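Local coordinates for putative sulfatase yidJ (Bacteroides fragilis, PDB 2QZU), which probably hydrolyses sulfate esters as a metal-dependent arylsulfatase of the alkaline phosphatase clan, at residues 48-60 with 280-294. Residues are numbered along the deposited sequence; the frame is centred on the assembly and turned at random.
Sequences KEPVKTPHLDKLA and YACITGVDENVGRII
Asp287 reaches from helix 280-294 to the start of helix 54-60 and accepts hydrogen bonds from two backbone N-H groups there. His55 N donates to Asp287 OD2 at 2.9 Å, on the syn lone pair and fairly straight (163°). Leu56 N donates to Asp287 OD1 at 2.8 Å, on the syn side but more bent. The carboxylate thus serves the first turn from outside the helix, while Thr53, at the N-cap position, makes no capping bond with its side chain. Thr53 OG1 instead donates to Asp57 OD1 and is also hydrogen-bonded to Gly44 N. The two N-H groups and the nearby N-terminal end of helix 54-60 probably stabilise the negative charge of Asp287. With CG anti to the backbone N (chi1 -178°), Asp287 also lies against Thr53 CB and Pro54 CD.

Two further bonds hold the incoming loop. Thr284 OG1 donates to Lys52 O at 2.7 Å, in the carbonyl plane and on a lone pair. Tyr246 OH is hydrogen-bonded to both Thr284 OG1 and Lys52 N. Tyr280 OH donates to Glu49 OE2 at 2.7 Å, meeting it from above the carboxylate plane. Glu49 OE1 forms a salt bridge with Arg39.

Val51 CB sits over one face of the Tyr280 ring, a CH-pi contact 4.0 Å from the centroid. Val51 CG2 also touches Ile283 CG2, which packs on Thr53 CG2. The face of the His55 ring rests on Gly291 CA, which has no side chain there and leaves room for the imidazole. Leu56 CD2 meets Val290 CG1, and Leu59 CD1 meets Ile294 CD1 at 3.9 Å.

The helix axes approach to 8.1 Å at an angle of 50°. Tyr38 packs on Thr53, Leu56 and Ile283. Leu56 and Leu59 also pack on Ile339 of strand 338-341. Helix 280-294 contacts strand 222-228 and helix 200-213, so the contact joins two helices lying on the central mixed sheet of the sulfatase fold.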
# COMPACT_ATOMS: atom_id res chain seq x y z
N LYS A 48 -8.90 -21.87 -18.80
CA LYS A 48 -8.94 -20.57 -19.45
C LYS A 48 -7.75 -19.69 -19.05
O LYS A 48 -7.32 -18.83 -19.83
CB LYS A 48 -10.23 -19.83 -19.11
CG LYS A 48 -11.49 -20.49 -19.67
CD LYS A 48 -12.73 -19.67 -19.35
CE LYS A 48 -13.98 -20.32 -19.92
NZ LYS A 48 -15.21 -19.52 -19.63
N GLU A 49 -7.21 -19.91 -17.85
CA GLU A 49 -6.08 -19.13 -17.36
C GLU A 49 -5.02 -20.04 -16.77
O GLU A 49 -5.33 -21.10 -16.22
CB GLU A 49 -6.56 -18.12 -16.31
CG GLU A 49 -7.70 -17.24 -16.81
CD GLU A 49 -8.18 -16.22 -15.79
OE1 GLU A 49 -9.26 -15.64 -16.01
OE2 GLU A 49 -7.48 -16.00 -14.77
N PRO A 50 -3.74 -19.64 -16.88
CA PRO A 50 -2.63 -20.45 -16.36
C PRO A 50 -2.39 -20.32 -14.86
O PRO A 50 -1.24 -20.23 -14.41
CB PRO A 50 -1.45 -19.96 -17.18
CG PRO A 50 -1.73 -18.50 -17.28
CD PRO A 50 -3.23 -18.45 -17.58
N VAL A 51 -3.46 -20.31 -14.07
CA VAL A 51 -3.32 -20.22 -12.63
C VAL A 51 -3.29 -21.65 -12.08
O VAL A 51 -4.02 -22.52 -12.56
CB VAL A 51 -4.48 -19.41 -12.00
CG1 VAL A 51 -5.82 -20.08 -12.28
CG2 VAL A 51 -4.25 -19.26 -10.50
N LYS A 52 -2.43 -21.88 -11.10
CA LYS A 52 -2.29 -23.20 -10.50
C LYS A 52 -3.13 -23.39 -9.25
O LYS A 52 -2.92 -22.70 -8.25
CB LYS A 52 -0.81 -23.47 -10.19
CG LYS A 52 0.09 -23.43 -11.41
CD LYS A 52 1.54 -23.68 -11.05
CE LYS A 52 2.42 -23.66 -12.29
NZ LYS A 52 2.02 -24.71 -13.27
N THR A 53 -4.07 -24.32 -9.32
CA THR A 53 -4.96 -24.63 -8.20
C THR A 53 -5.12 -26.15 -8.14
O THR A 53 -6.21 -26.69 -8.32
CB THR A 53 -6.37 -24.00 -8.40
OG1 THR A 53 -6.95 -24.49 -9.62
CG2 THR A 53 -6.26 -22.49 -8.47
N PRO A 54 -4.02 -26.87 -7.86
CA PRO A 54 -4.10 -28.33 -7.79
C PRO A 54 -5.09 -28.91 -6.78
O PRO A 54 -5.71 -29.94 -7.04
CB PRO A 54 -2.65 -28.74 -7.51
CG PRO A 54 -2.11 -27.57 -6.72
CD PRO A 54 -2.67 -26.39 -7.49
N HIS A 55 -5.25 -28.26 -5.63
CA HIS A 55 -6.16 -28.78 -4.62
C HIS A 55 -7.63 -28.57 -4.97
O HIS A 55 -8.47 -29.43 -4.72
CB HIS A 55 -5.81 -28.17 -3.26
CG HIS A 55 -4.42 -28.51 -2.80
ND1 HIS A 55 -4.07 -29.78 -2.41
CD2 HIS A 55 -3.29 -27.77 -2.75
CE1 HIS A 55 -2.78 -29.81 -2.13
NE2 HIS A 55 -2.28 -28.60 -2.33
N LEU A 56 -7.94 -27.42 -5.57
CA LEU A 56 -9.31 -27.17 -5.98
C LEU A 56 -9.64 -28.05 -7.19
O LEU A 56 -10.78 -28.47 -7.35
CB LEU A 56 -9.50 -25.69 -6.34
CG LEU A 56 -9.48 -24.74 -5.13
CD1 LEU A 56 -9.60 -23.31 -5.61
CD2 LEU A 56 -10.62 -25.09 -4.19
N ASP A 57 -8.64 -28.32 -8.03
CA ASP A 57 -8.87 -29.18 -9.19
C ASP A 57 -9.23 -30.58 -8.68
O ASP A 57 -10.12 -31.24 -9.22
CB ASP A 57 -7.61 -29.29 -10.06
CG ASP A 57 -7.29 -28.01 -10.81
OD1 ASP A 57 -8.11 -27.06 -10.77
OD2 ASP A 57 -6.22 -27.95 -11.45
N LYS A 58 -8.51 -31.03 -7.65
CA LYS A 58 -8.76 -32.34 -7.06
C LYS A 58 -10.15 -32.38 -6.43
O LYS A 58 -10.90 -33.34 -6.61
CB LYS A 58 -7.69 -32.64 -6.00
CG LYS A 58 -7.84 -33.98 -5.30
CD LYS A 58 -7.72 -35.16 -6.26
CE LYS A 58 -7.83 -36.49 -5.52
NZ LYS A 58 -7.75 -37.65 -6.45
N LEU A 59 -10.50 -31.32 -5.70
CA LEU A 59 -11.81 -31.24 -5.06
C LEU A 59 -12.90 -31.32 -6.13
O LEU A 59 -13.89 -32.03 -5.96
CB LEU A 59 -11.93 -29.92 -4.30
CG LEU A 59 -13.22 -29.70 -3.51
CD1 LEU A 59 -13.32 -30.74 -2.40
CD2 LEU A 59 -13.23 -28.30 -2.94
N ALA A 60 -12.70 -30.59 -7.22
CA ALA A 60 -13.66 -30.58 -8.32
C ALA A 60 -13.83 -31.97 -8.92
O ALA A 60 -14.94 -32.37 -9.26
CB ALA A 60 -13.21 -29.61 -9.39
N TYR A 280 -2.69 -14.22 -8.93
CA TYR A 280 -2.56 -15.66 -9.08
C TYR A 280 -1.80 -16.27 -7.91
O TYR A 280 -2.12 -17.37 -7.46
CB TYR A 280 -1.86 -16.03 -10.40
CG TYR A 280 -2.69 -15.83 -11.66
CD1 TYR A 280 -4.08 -15.71 -11.61
CD2 TYR A 280 -2.07 -15.79 -12.91
CE1 TYR A 280 -4.83 -15.57 -12.79
CE2 TYR A 280 -2.80 -15.65 -14.08
CZ TYR A 280 -4.18 -15.55 -14.01
OH TYR A 280 -4.90 -15.42 -15.17
N ALA A 281 -0.79 -15.55 -7.40
CA ALA A 281 -0.00 -16.04 -6.27
C ALA A 281 -0.92 -16.24 -5.07
O ALA A 281 -0.84 -17.26 -4.38
CB ALA A 281 1.12 -15.04 -5.92
N CYS A 282 -1.80 -15.27 -4.83
CA CYS A 282 -2.75 -15.35 -3.72
C CYS A 282 -3.65 -16.56 -3.88
O CYS A 282 -3.89 -17.29 -2.93
CB CYS A 282 -3.61 -14.09 -3.65
SG CYS A 282 -2.78 -12.63 -2.96
N ILE A 283 -4.15 -16.75 -5.10
CA ILE A 283 -5.03 -17.87 -5.38
C ILE A 283 -4.34 -19.21 -5.13
O ILE A 283 -4.91 -20.10 -4.51
CB ILE A 283 -5.56 -17.80 -6.82
CG1 ILE A 283 -6.60 -16.68 -6.91
CG2 ILE A 283 -6.15 -19.14 -7.23
CD1 ILE A 283 -7.20 -16.48 -8.30
N THR A 284 -3.11 -19.34 -5.61
CA THR A 284 -2.38 -20.58 -5.41
C THR A 284 -2.14 -20.81 -3.92
O THR A 284 -2.21 -21.94 -3.44
CB THR A 284 -1.05 -20.56 -6.19
OG1 THR A 284 -1.34 -20.55 -7.59
CG2 THR A 284 -0.21 -21.79 -5.86
N GLY A 285 -1.89 -19.73 -3.18
CA GLY A 285 -1.68 -19.85 -1.75
C GLY A 285 -2.97 -20.27 -1.07
O GLY A 285 -2.98 -21.12 -0.17
N VAL A 286 -4.08 -19.67 -1.49
CA VAL A 286 -5.37 -20.02 -0.92
C VAL A 286 -5.63 -21.49 -1.22
O VAL A 286 -6.06 -22.25 -0.34
CB VAL A 286 -6.50 -19.14 -1.53
CG1 VAL A 286 -7.86 -19.78 -1.30
CG2 VAL A 286 -6.48 -17.75 -0.89
N ASP A 287 -5.34 -21.90 -2.45
CA ASP A 287 -5.53 -23.28 -2.89
C ASP A 287 -4.81 -24.27 -1.98
O ASP A 287 -5.39 -25.28 -1.57
CB ASP A 287 -5.02 -23.44 -4.32
CG ASP A 287 -5.23 -24.83 -4.87
OD1 ASP A 287 -6.38 -25.15 -5.26
OD2 ASP A 287 -4.26 -25.61 -4.92
N GLU A 288 -3.56 -23.98 -1.65
CA GLU A 288 -2.78 -24.87 -0.80
C GLU A 288 -3.41 -25.03 0.58
O GLU A 288 -3.43 -26.12 1.14
CB GLU A 288 -1.34 -24.36 -0.67
CG GLU A 288 -0.47 -25.22 0.24
CD GLU A 288 1.01 -24.94 0.07
OE1 GLU A 288 1.55 -25.30 -1.00
OE2 GLU A 288 1.62 -24.38 0.99
N ASN A 289 -3.94 -23.94 1.12
CA ASN A 289 -4.56 -24.01 2.43
C ASN A 289 -5.91 -24.71 2.39
O ASN A 289 -6.33 -25.32 3.37
CB ASN A 289 -4.62 -22.61 3.05
CG ASN A 289 -3.27 -22.16 3.55
OD1 ASN A 289 -2.73 -22.74 4.50
ND2 ASN A 289 -2.69 -21.15 2.90
N VAL A 290 -6.60 -24.62 1.25
CA VAL A 290 -7.87 -25.33 1.10
C VAL A 290 -7.50 -26.81 1.11
O VAL A 290 -8.20 -27.64 1.69
CB VAL A 290 -8.57 -24.98 -0.23
CG1 VAL A 290 -9.71 -25.96 -0.50
CG2 VAL A 290 -9.11 -23.56 -0.18
N GLY A 291 -6.37 -27.13 0.48
CA GLY A 291 -5.91 -28.51 0.43
C GLY A 291 -5.65 -29.06 1.83
O GLY A 291 -5.91 -30.24 2.10
N ARG A 292 -5.14 -28.22 2.72
CA ARG A 292 -4.86 -28.63 4.09
C ARG A 292 -6.16 -28.99 4.81
O ARG A 292 -6.23 -29.96 5.56
CB ARG A 292 -4.16 -27.50 4.85
CG ARG A 292 -2.77 -27.15 4.32
CD ARG A 292 -2.22 -25.96 5.10
NE ARG A 292 -2.15 -26.24 6.53
CZ ARG A 292 -2.11 -25.30 7.48
NH1 ARG A 292 -2.14 -24.02 7.14
NH2 ARG A 292 -2.02 -25.65 8.75
N ILE A 293 -7.21 -28.19 4.58
CA ILE A 293 -8.50 -28.44 5.22
C ILE A 293 -9.12 -29.74 4.71
O ILE A 293 -9.63 -30.55 5.49
CB ILE A 293 -9.48 -27.27 4.95
CG1 ILE A 293 -8.91 -25.98 5.57
CG2 ILE A 293 -10.86 -27.58 5.54
CD1 ILE A 293 -9.70 -24.72 5.20
N ILE A 294 -9.06 -29.95 3.40
CA ILE A 294 -9.61 -31.17 2.81
C ILE A 294 -8.88 -32.38 3.38
O ILE A 294 -9.51 -33.39 3.71
CB ILE A 294 -9.45 -31.17 1.27
CG1 ILE A 294 -10.23 -30.00 0.67
CG2 ILE A 294 -9.94 -32.49 0.70
CD1 ILE A 294 -11.69 -29.95 1.06